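Long-range contact in UDP-N-acetylglucosamine 2-epimerase (Listeria monocytogenes, PDB 3OT5), which probably interconverts UDP-N-acetylglucosamine and UDP-N-acetylmannosamine by inverting the configuration at C2 of the sugar: residues G243-R255 with T346-D360. Residues are numbered along the deposited sequence; the frame is centred on the assembly and turned at random.
Sequences GMFEAVREIVESR and TNKENLIKEALDLLD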
ATOM      1  N   GLY A 243       1.825  23.443 -13.956  1.00 62.74           N
ATOM      2  CA  GLY A 243       2.995  23.041 -14.727  1.00 62.33           C
ATOM      3  C   GLY A 243       2.951  21.558 -15.055  1.00 59.70           C
ATOM      4  O   GLY A 243       3.319  21.140 -16.157  1.00 59.92           O
ATOM      5  N   MET A 244       2.487  20.756 -14.099  1.00 57.02           N
ATOM      6  CA  MET A 244       2.411  19.313 -14.302  1.00 55.39           C
ATOM      7  C   MET A 244       1.379  18.911 -15.372  1.00 53.26           C
ATOM      8  O   MET A 244       1.680  18.058 -16.205  1.00 51.49           O
ATOM      9  CB  MET A 244       2.174  18.582 -12.972  1.00 54.55           C
ATOM     10  CG  MET A 244       3.300  18.834 -11.969  1.00 56.82           C
ATOM     11  SD  MET A 244       3.257  17.852 -10.473  1.00 61.68           S
ATOM     12  CE  MET A 244       1.612  18.193  -9.854  1.00 55.32           C
ATOM     13  N   PHE A 245       0.188  19.519 -15.368  1.00 53.06           N
ATOM     14  CA  PHE A 245      -0.814  19.187 -16.396  1.00 52.74           C
ATOM     15  C   PHE A 245      -0.306  19.618 -17.767  1.00 53.95           C
ATOM     16  O   PHE A 245      -0.437  18.882 -18.753  1.00 53.81           O
ATOM     17  CB  PHE A 245      -2.188  19.824 -16.154  1.00 52.91           C
ATOM     18  CG  PHE A 245      -2.868  19.388 -14.884  1.00 50.52           C
ATOM     19  CD1 PHE A 245      -2.930  18.053 -14.532  1.00 51.69           C
ATOM     20  CD2 PHE A 245      -3.570  20.305 -14.115  1.00 53.86           C
ATOM     21  CE1 PHE A 245      -3.594  17.645 -13.360  1.00 52.23           C
ATOM     22  CE2 PHE A 245      -4.242  19.911 -12.962  1.00 53.15           C
ATOM     23  CZ  PHE A 245      -4.253  18.576 -12.586  1.00 52.20           C
ATOM     24  N   GLU A 246       0.270  20.813 -17.831  1.00 55.64           N
ATOM     25  CA  GLU A 246       0.815  21.320 -19.082  1.00 57.03           C
ATOM     26  C   GLU A 246       1.875  20.358 -19.599  1.00 56.30           C
ATOM     27  O   GLU A 246       1.983  20.147 -20.796  1.00 58.07           O
ATOM     28  CB  GLU A 246       1.389  22.729 -18.904  1.00 59.46           C
ATOM     29  CG  GLU A 246       0.331  23.795 -18.634  1.00 62.00           C
ATOM     30  CD  GLU A 246       0.911  25.187 -18.410  1.00 68.25           C
ATOM     31  OE1 GLU A 246       0.179  26.183 -18.610  1.00 71.14           O
ATOM     32  OE2 GLU A 246       2.099  25.295 -18.052  1.00 74.61           O
ATOM     33  N   ALA A 247       2.633  19.756 -18.685  1.00 54.97           N
ATOM     34  CA  ALA A 247       3.678  18.809 -19.060  1.00 54.65           C
ATOM     35  C   ALA A 247       3.106  17.578 -19.760  1.00 53.00           C
ATOM     36  O   ALA A 247       3.559  17.221 -20.843  1.00 52.87           O
ATOM     37  CB  ALA A 247       4.472  18.382 -17.834  1.00 54.13           C
ATOM     38  N   VAL A 248       2.121  16.936 -19.129  1.00 50.53           N
ATOM     39  CA  VAL A 248       1.500  15.737 -19.684  1.00 50.16           C
ATOM     40  C   VAL A 248       0.714  16.047 -20.968  1.00 51.88           C
ATOM     41  O   VAL A 248       0.681  15.241 -21.891  1.00 52.66           O
ATOM     42  CB  VAL A 248       0.651  14.978 -18.624  1.00 49.07           C
ATOM     43  CG1 VAL A 248       1.560  14.408 -17.539  1.00 49.41           C
ATOM     44  CG2 VAL A 248      -0.411  15.878 -18.006  1.00 47.42           C
ATOM     45  N   ARG A 249       0.092  17.218 -21.030  1.00 53.54           N
ATOM     46  CA  ARG A 249      -0.608  17.638 -22.238  1.00 54.72           C
ATOM     47  C   ARG A 249       0.398  17.600 -23.382  1.00 55.85           C
ATOM     48  O   ARG A 249       0.146  17.022 -24.441  1.00 55.97           O
ATOM     49  CB  ARG A 249      -1.113  19.067 -22.079  1.00 55.80           C
ATOM     50  CG  ARG A 249      -1.726  19.696 -23.321  1.00 59.99           C
ATOM     51  CD  ARG A 249      -3.117  19.173 -23.659  1.00 62.04           C
ATOM     52  NE  ARG A 249      -3.632  19.830 -24.861  1.00 64.13           N
ATOM     53  CZ  ARG A 249      -4.912  19.881 -25.229  1.00 64.90           C
ATOM     54  NH1 ARG A 249      -5.861  19.369 -24.460  1.00 65.85           N
ATOM     55  NH2 ARG A 249      -5.248  20.506 -26.351  1.00 67.02           N
ATOM     56  N   GLU A 250       1.548  18.220 -23.146  1.00 56.27           N
ATOM     57  CA  GLU A 250       2.611  18.288 -24.147  1.00 58.47           C
ATOM     58  C   GLU A 250       3.182  16.904 -24.502  1.00 56.90           C
ATOM     59  O   GLU A 250       3.560  16.666 -25.652  1.00 58.98           O
ATOM     60  CB  GLU A 250       3.712  19.258 -23.686  1.00 59.58           C
ATOM     61  CG  GLU A 250       4.794  19.498 -24.724  1.00 66.09           C
ATOM     62  CD  GLU A 250       5.752  20.632 -24.354  1.00 72.44           C
ATOM     63  OE1 GLU A 250       6.835  20.716 -24.976  1.00 74.96           O
ATOM     64  OE2 GLU A 250       5.424  21.437 -23.451  1.00 75.70           O
ATOM     65  N   ILE A 251       3.248  16.001 -23.525  1.00 54.87           N
ATOM     66  CA  ILE A 251       3.736  14.642 -23.766  1.00 54.14           C
ATOM     67  C   ILE A 251       2.756  13.970 -24.728  1.00 54.67           C
ATOM     68  O   ILE A 251       3.157  13.366 -25.737  1.00 55.05           O
ATOM     69  CB  ILE A 251       3.837  13.811 -22.454  1.00 52.73           C
ATOM     70  CG1 ILE A 251       4.885  14.396 -21.504  1.00 51.14           C
ATOM     71  CG2 ILE A 251       4.213  12.373 -22.748  1.00 50.70           C
ATOM     72  CD1 ILE A 251       4.887  13.742 -20.113  1.00 44.70           C
ATOM     73  N   VAL A 252       1.468  14.104 -24.420  1.00 53.13           N
ATOM     74  CA  VAL A 252       0.411  13.527 -25.245  1.00 54.25           C
ATOM     75  C   VAL A 252       0.404  14.093 -26.668  1.00 56.92           C
ATOM     76  O   VAL A 252       0.276  13.336 -27.630  1.00 58.36           O
ATOM     77  CB  VAL A 252      -0.972  13.712 -24.597  1.00 53.02           C
ATOM     78  CG1 VAL A 252      -2.088  13.342 -25.578  1.00 52.54           C
ATOM     79  CG2 VAL A 252      -1.052  12.892 -23.324  1.00 50.73           C
ATOM     80  N   GLU A 253       0.551  15.407 -26.809  1.00 58.91           N
ATOM     81  CA  GLU A 253       0.571  16.029 -28.144  1.00 62.20           C
ATOM     82  C   GLU A 253       1.811  15.645 -28.954  1.00 63.75           C
ATOM     83  O   GLU A 253       1.736  15.474 -30.165  1.00 66.23           O
ATOM     84  CB  GLU A 253       0.488  17.557 -28.050  1.00 63.10           C
ATOM     85  CG  GLU A 253      -0.825  18.082 -27.484  1.00 63.80           C
ATOM     86  CD  GLU A 253      -0.894  19.600 -27.456  1.00 70.09           C
ATOM     87  OE1 GLU A 253      -0.073  20.263 -28.137  1.00 75.18           O
ATOM     88  OE2 GLU A 253      -1.788  20.137 -26.766  1.00 71.84           O
ATOM     89  N   SER A 254       2.943  15.505 -28.272  1.00 63.85           N
ATOM     90  CA  SER A 254       4.210  15.169 -28.915  1.00 65.61           C
ATOM     91  C   SER A 254       4.325  13.708 -29.332  1.00 65.32           C
ATOM     92  O   SER A 254       5.078  13.388 -30.257  1.00 67.02           O
ATOM     93  CB  SER A 254       5.364  15.508 -27.972  1.00 66.11           C
ATOM     94  OG  SER A 254       5.360  16.889 -27.644  1.00 69.11           O
ATOM     95  N   ARG A 255       3.605  12.832 -28.636  1.00 62.72           N
ATOM     96  CA  ARG A 255       3.613  11.398 -28.916  1.00 63.34           C
ATOM     97  C   ARG A 255       2.179  10.932 -29.137  1.00 63.94           C
ATOM     98  O   ARG A 255       1.421  10.716 -28.179  1.00 62.16           O
ATOM     99  CB  ARG A 255       4.258  10.635 -27.758  1.00 61.55           C
ATOM    100  CG  ARG A 255       5.715  10.987 -27.527  1.00 61.15           C
ATOM    101  CD  ARG A 255       6.572  10.633 -28.749  1.00 61.00           C
ATOM    102  NE  ARG A 255       7.986  10.911 -28.513  1.00 60.62           N
ATOM    103  CZ  ARG A 255       8.580  12.079 -28.754  1.00 62.68           C
ATOM    104  NH1 ARG A 255       9.872  12.215 -28.494  1.00 64.80           N
ATOM    105  NH2 ARG A 255       7.897  13.116 -29.246  1.00 57.79           N
ATOM    106  N   THR A 346       8.537  18.122  -9.729  1.00 55.41           N
ATOM    107  CA  THR A 346       7.325  18.618 -10.359  1.00 55.38           C
ATOM    108  C   THR A 346       7.570  19.654 -11.467  1.00 57.82           C
ATOM    109  O   THR A 346       6.624  20.252 -11.977  1.00 57.56           O
ATOM    110  CB  THR A 346       6.412  19.235  -9.286  1.00 55.13           C
ATOM    111  OG1 THR A 346       7.058  20.377  -8.708  1.00 57.93           O
ATOM    112  CG2 THR A 346       6.113  18.207  -8.181  1.00 53.51           C
ATOM    113  N   ASN A 347       8.827  19.865 -11.837  1.00 60.49           N
ATOM    114  CA  ASN A 347       9.145  20.817 -12.891  1.00 63.88           C
ATOM    115  C   ASN A 347       8.684  20.267 -14.255  1.00 62.06           C
ATOM    116  O   ASN A 347       9.077  19.172 -14.666  1.00 61.16           O
ATOM    117  CB  ASN A 347      10.645  21.118 -12.902  1.00 67.22           C
ATOM    118  CG  ASN A 347      11.006  22.287 -13.800  1.00 72.79           C
ATOM    119  OD1 ASN A 347      12.182  22.555 -14.041  1.00 79.66           O
ATOM    120  ND2 ASN A 347       9.994  23.001 -14.289  1.00 76.22           N
ATOM    121  N   LYS A 348       7.832  21.032 -14.929  1.00 62.33           N
ATOM    122  CA  LYS A 348       7.281  20.682 -16.250  1.00 62.03           C
ATOM    123  C   LYS A 348       8.320  20.128 -17.247  1.00 63.25           C
ATOM    124  O   LYS A 348       8.079  19.133 -17.929  1.00 60.80           O
ATOM    125  CB  LYS A 348       6.621  21.930 -16.843  1.00 63.49           C
ATOM    126  CG  LYS A 348       5.956  21.757 -18.192  1.00 64.13           C
ATOM    127  CD  LYS A 348       5.412  23.105 -18.670  1.00 68.39           C
ATOM    128  CE  LYS A 348       4.726  23.007 -20.020  1.00 69.77           C
ATOM    129  NZ  LYS A 348       4.132  24.320 -20.436  1.00 71.45           N
ATOM    130  N   GLU A 349       9.471  20.772 -17.332  1.00 67.06           N
ATOM    131  CA  GLU A 349      10.503  20.323 -18.264  1.00 70.51           C
ATOM    132  C   GLU A 349      11.043  18.948 -17.885  1.00 69.15           C
ATOM    133  O   GLU A 349      11.372  18.141 -18.753  1.00 69.61           O
ATOM    134  CB  GLU A 349      11.653  21.337 -18.362  1.00 74.69           C
ATOM    135  CG  GLU A 349      11.275  22.671 -19.021  1.00 80.47           C
ATOM    136  CD  GLU A 349      10.251  23.481 -18.237  1.00 83.52           C
ATOM    137  OE1 GLU A 349      10.196  23.333 -16.991  1.00 84.70           O
ATOM    138  OE2 GLU A 349       9.518  24.282 -18.865  1.00 84.43           O
ATOM    139  N   ASN A 350      11.098  18.667 -16.588  1.00 67.91           N
ATOM    140  CA  ASN A 350      11.621  17.397 -16.123  1.00 66.18           C
ATOM    141  C   ASN A 350      10.570  16.286 -16.348  1.00 62.26           C
ATOM    142  O   ASN A 350      10.920  15.142 -16.633  1.00 60.63           O
ATOM    143  CB  ASN A 350      12.047  17.510 -14.651  1.00 66.80           C
ATOM    144  CG  ASN A 350      13.143  16.529 -14.278  1.00 68.92           C
ATOM    145  OD1 ASN A 350      14.100  16.333 -15.037  1.00 71.57           O
ATOM    146  ND2 ASN A 350      13.053  15.965 -13.084  1.00 65.90           N
ATOM    147  N   LEU A 351       9.287  16.618 -16.209  1.00 60.34           N
ATOM    148  CA  LEU A 351       8.220  15.636 -16.471  1.00 57.78           C
ATOM    149  C   LEU A 351       8.309  15.157 -17.927  1.00 57.61           C
ATOM    150  O   LEU A 351       8.349  13.947 -18.196  1.00 56.21           O
ATOM    151  CB  LEU A 351       6.827  16.221 -16.210  1.00 56.65           C
ATOM    152  CG  LEU A 351       6.111  16.071 -14.847  1.00 57.42           C
ATOM    153  CD1 LEU A 351       6.873  16.785 -13.771  1.00 57.42           C
ATOM    154  CD2 LEU A 351       4.657  16.527 -14.876  1.00 59.29           C
ATOM    155  N   ILE A 352       8.351  16.119 -18.849  1.00 58.40           N
ATOM    156  CA  ILE A 352       8.428  15.848 -20.295  1.00 59.37           C
ATOM    157  C   ILE A 352       9.662  15.032 -20.667  1.00 61.22           C
ATOM    158  O   ILE A 352       9.556  13.969 -21.285  1.00 59.94           O
ATOM    159  CB  ILE A 352       8.456  17.159 -21.121  1.00 61.31           C
ATOM    160  CG1 ILE A 352       7.167  17.958 -20.919  1.00 59.15           C
ATOM    161  CG2 ILE A 352       8.624  16.852 -22.605  1.00 64.06           C
ATOM    162  CD1 ILE A 352       7.179  19.309 -21.588  1.00 58.71           C
ATOM    163  N   LYS A 353      10.831  15.534 -20.291  1.00 63.95           N
ATOM    164  CA  LYS A 353      12.084  14.853 -20.592  1.00 67.60           C
ATOM    165  C   LYS A 353      12.070  13.411 -20.140  1.00 65.56           C
ATOM    166  O   LYS A 353      12.311  12.487 -20.921  1.00 66.19           O
ATOM    167  CB  LYS A 353      13.243  15.531 -19.867  1.00 70.82           C
ATOM    168  CG  LYS A 353      13.638  16.895 -20.361  1.00 76.74           C
ATOM    169  CD  LYS A 353      14.570  17.566 -19.338  1.00 84.19           C
ATOM    170  CE  LYS A 353      15.789  16.710 -18.990  1.00 87.95           C
ATOM    171  NZ  LYS A 353      16.653  17.357 -17.957  1.00 93.67           N
ATOM    172  N   GLU A 354      11.769  13.226 -18.863  1.00 62.98           N
ATOM    173  CA  GLU A 354      11.791  11.906 -18.275  1.00 61.43           C
ATOM    174  C   GLU A 354      10.733  10.997 -18.892  1.00 58.84           C
ATOM    175  O   GLU A 354      10.968   9.809 -19.083  1.00 60.00           O
ATOM    176  CB  GLU A 354      11.609  11.996 -16.769  1.00 59.57           C
ATOM    177  CG  GLU A 354      12.249  10.840 -16.067  1.00 63.53           C
ATOM    178  CD  GLU A 354      13.766  10.937 -16.112  1.00 67.99           C
ATOM    179  OE1 GLU A 354      14.429   9.917 -16.385  1.00 72.41           O
ATOM    180  OE2 GLU A 354      14.289  12.052 -15.914  1.00 69.12           O
ATOM    181  N   ALA A 355       9.571  11.554 -19.202  1.00 56.97           N
ATOM    182  CA  ALA A 355       8.508  10.784 -19.828  1.00 55.22           C
ATOM    183  C   ALA A 355       8.949  10.339 -21.232  1.00 57.15           C
ATOM    184  O   ALA A 355       8.900   9.152 -21.570  1.00 56.46           O
ATOM    185  CB  ALA A 355       7.258  11.615 -19.923  1.00 54.33           C
ATOM    186  N   LEU A 356       9.380  11.301 -22.039  1.00 58.58           N
ATOM    187  CA  LEU A 356       9.819  11.012 -23.402  1.00 61.89           C
ATOM    188  C   LEU A 356      10.911   9.951 -23.411  1.00 63.69           C
ATOM    189  O   LEU A 356      10.882   9.035 -24.228  1.00 64.79           O
ATOM    190  CB  LEU A 356      10.293  12.282 -24.108  1.00 63.54           C
ATOM    191  CG  LEU A 356       9.229  13.363 -24.302  1.00 63.63           C
ATOM    192  CD1 LEU A 356       9.766  14.495 -25.179  1.00 64.65           C
ATOM    193  CD2 LEU A 356       7.983  12.775 -24.924  1.00 62.43           C
ATOM    194  N   ASP A 357      11.866  10.080 -22.494  1.00 64.97           N
ATOM    195  CA  ASP A 357      12.958   9.114 -22.367  1.00 67.34           C
ATOM    196  C   ASP A 357      12.391   7.704 -22.341  1.00 65.12           C
ATOM    197  O   ASP A 357      12.781   6.851 -23.146  1.00 66.42           O
ATOM    198  CB  ASP A 357      13.740   9.370 -21.073  1.00 67.16           C
ATOM    199  CG  ASP A 357      14.868   8.371 -20.851  1.00 71.94           C
ATOM    200  OD1 ASP A 357      15.053   7.946 -19.684  1.00 73.72           O
ATOM    201  OD2 ASP A 357      15.545   7.985 -21.831  1.00 75.68           O
ATOM    202  N   LEU A 358      11.456   7.477 -21.421  1.00 61.86           N
ATOM    203  CA  LEU A 358      10.814   6.171 -21.259  1.00 60.51           C
ATOM    204  C   LEU A 358       9.981   5.770 -22.469  1.00 60.68           C
ATOM    205  O   LEU A 358       9.977   4.605 -22.874  1.00 61.90           O
ATOM    206  CB  LEU A 358       9.939   6.158 -20.001  1.00 57.83           C
ATOM    207  CG  LEU A 358      10.714   6.289 -18.693  1.00 58.79           C
ATOM    208  CD1 LEU A 358       9.772   6.344 -17.494  1.00 55.75           C
ATOM    209  CD2 LEU A 358      11.685   5.136 -18.563  1.00 60.70           C
ATOM    210  N   LEU A 359       9.277   6.729 -23.051  1.00 60.21           N
ATOM    211  CA  LEU A 359       8.462   6.448 -24.224  1.00 61.18           C
ATOM    212  C   LEU A 359       9.285   6.147 -25.494  1.00 64.33           C
ATOM    213  O   LEU A 359       8.916   5.269 -26.277  1.00 64.05           O
ATOM    214  CB  LEU A 359       7.500   7.613 -24.486  1.00 60.28           C
ATOM    215  CG  LEU A 359       6.396   7.785 -23.443  1.00 58.61           C
ATOM    216  CD1 LEU A 359       5.671   9.109 -23.631  1.00 56.83           C
ATOM    217  CD2 LEU A 359       5.417   6.606 -23.496  1.00 58.49           C
ATOM    218  N   ASP A 360      10.410   6.838 -25.675  1.00 67.02           N
ATOM    219  CA  ASP A 360      11.232   6.676 -26.894  1.00 71.44           C
ATOM    220  C   ASP A 360      12.325   5.616 -26.839  1.00 74.07           C
ATOM    221  O   ASP A 360      12.823   5.168 -27.882  1.00 78.01           O
ATOM    222  CB  ASP A 360      11.899   8.008 -27.230  1.00 73.72           C
ATOM    223  CG  ASP A 360      10.906   9.143 -27.354  1.00 72.92           C
ATOM    224  OD1 ASP A 360       9.702   8.930 -27.080  1.00 70.80           O
ATOM    225  OD2 ASP A 360      11.332  10.259 -27.704  1.00 71.74           O
TER
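Lys-348 lies against helix 240-254 as a knob among Gly-243, Glu-246, Ala-247 and Glu-250, and its whole length is used. CB and CG rest on the carbonyl oxygen of Gly-243, CG also touching the methyl of Ala-247; CD continues past the same carbonyl toward Glu-246, and CE packs 3.5 Å from Glu-246 CB. The tip, NZ, meets Glu-246 OE2 at 3.3 Å in a salt bridge. It comes from above the carboxylate plane, 60° out of it, which, with the length of the bond, suggests a pairing that is more electrostatic than directional. With CG anti to the backbone N (chi1 -178°) and every later torsion also trans, the chain is fully extended, which lets it span from the Gly-243 carbonyl to the Glu-246 carboxylate.

Deeper in, Ala-247 CB is pressed against Leu-351 CD2 at 3.5 Å, consistent with a helix-axis approach of 8.4 Å. Ile-251 is a second knob, among Ile-352, Ala-355, Leu-356 and Leu-359; its CG2 branch reaches Leu-359 CD1 at 3.7 Å. Phe-306 of strand 302-307 touches both Ile-251 and Ala-355, consistent with the two helices lying side by side on the six-stranded parallel sheet of the second of two Rossmann-like domains.

Where helix 240-254 ends, Arg-255 grips Asp-360 side-on: NE donates to OD1 at 3.0 Å, and NH1 to OD2 at 2.6 Å with an N-H...acceptor angle of 172°. The Arg-255 guanidinium and Asp-360 carboxylate planes are nearly coplanar. Leu-356 CD2 sits over the guanidinium centre, 3.9 Å above one face, while NH2 bonds the Ser-254 carbonyl, so three nitrogens fix the group's rotation. The chemistry is thus graded, with an apolar seam running between a long, out-of-plane lysine-glutamate pair and a directional, two-pronged arginine-aspartate bridge that probably favours the charged form of Asp-360.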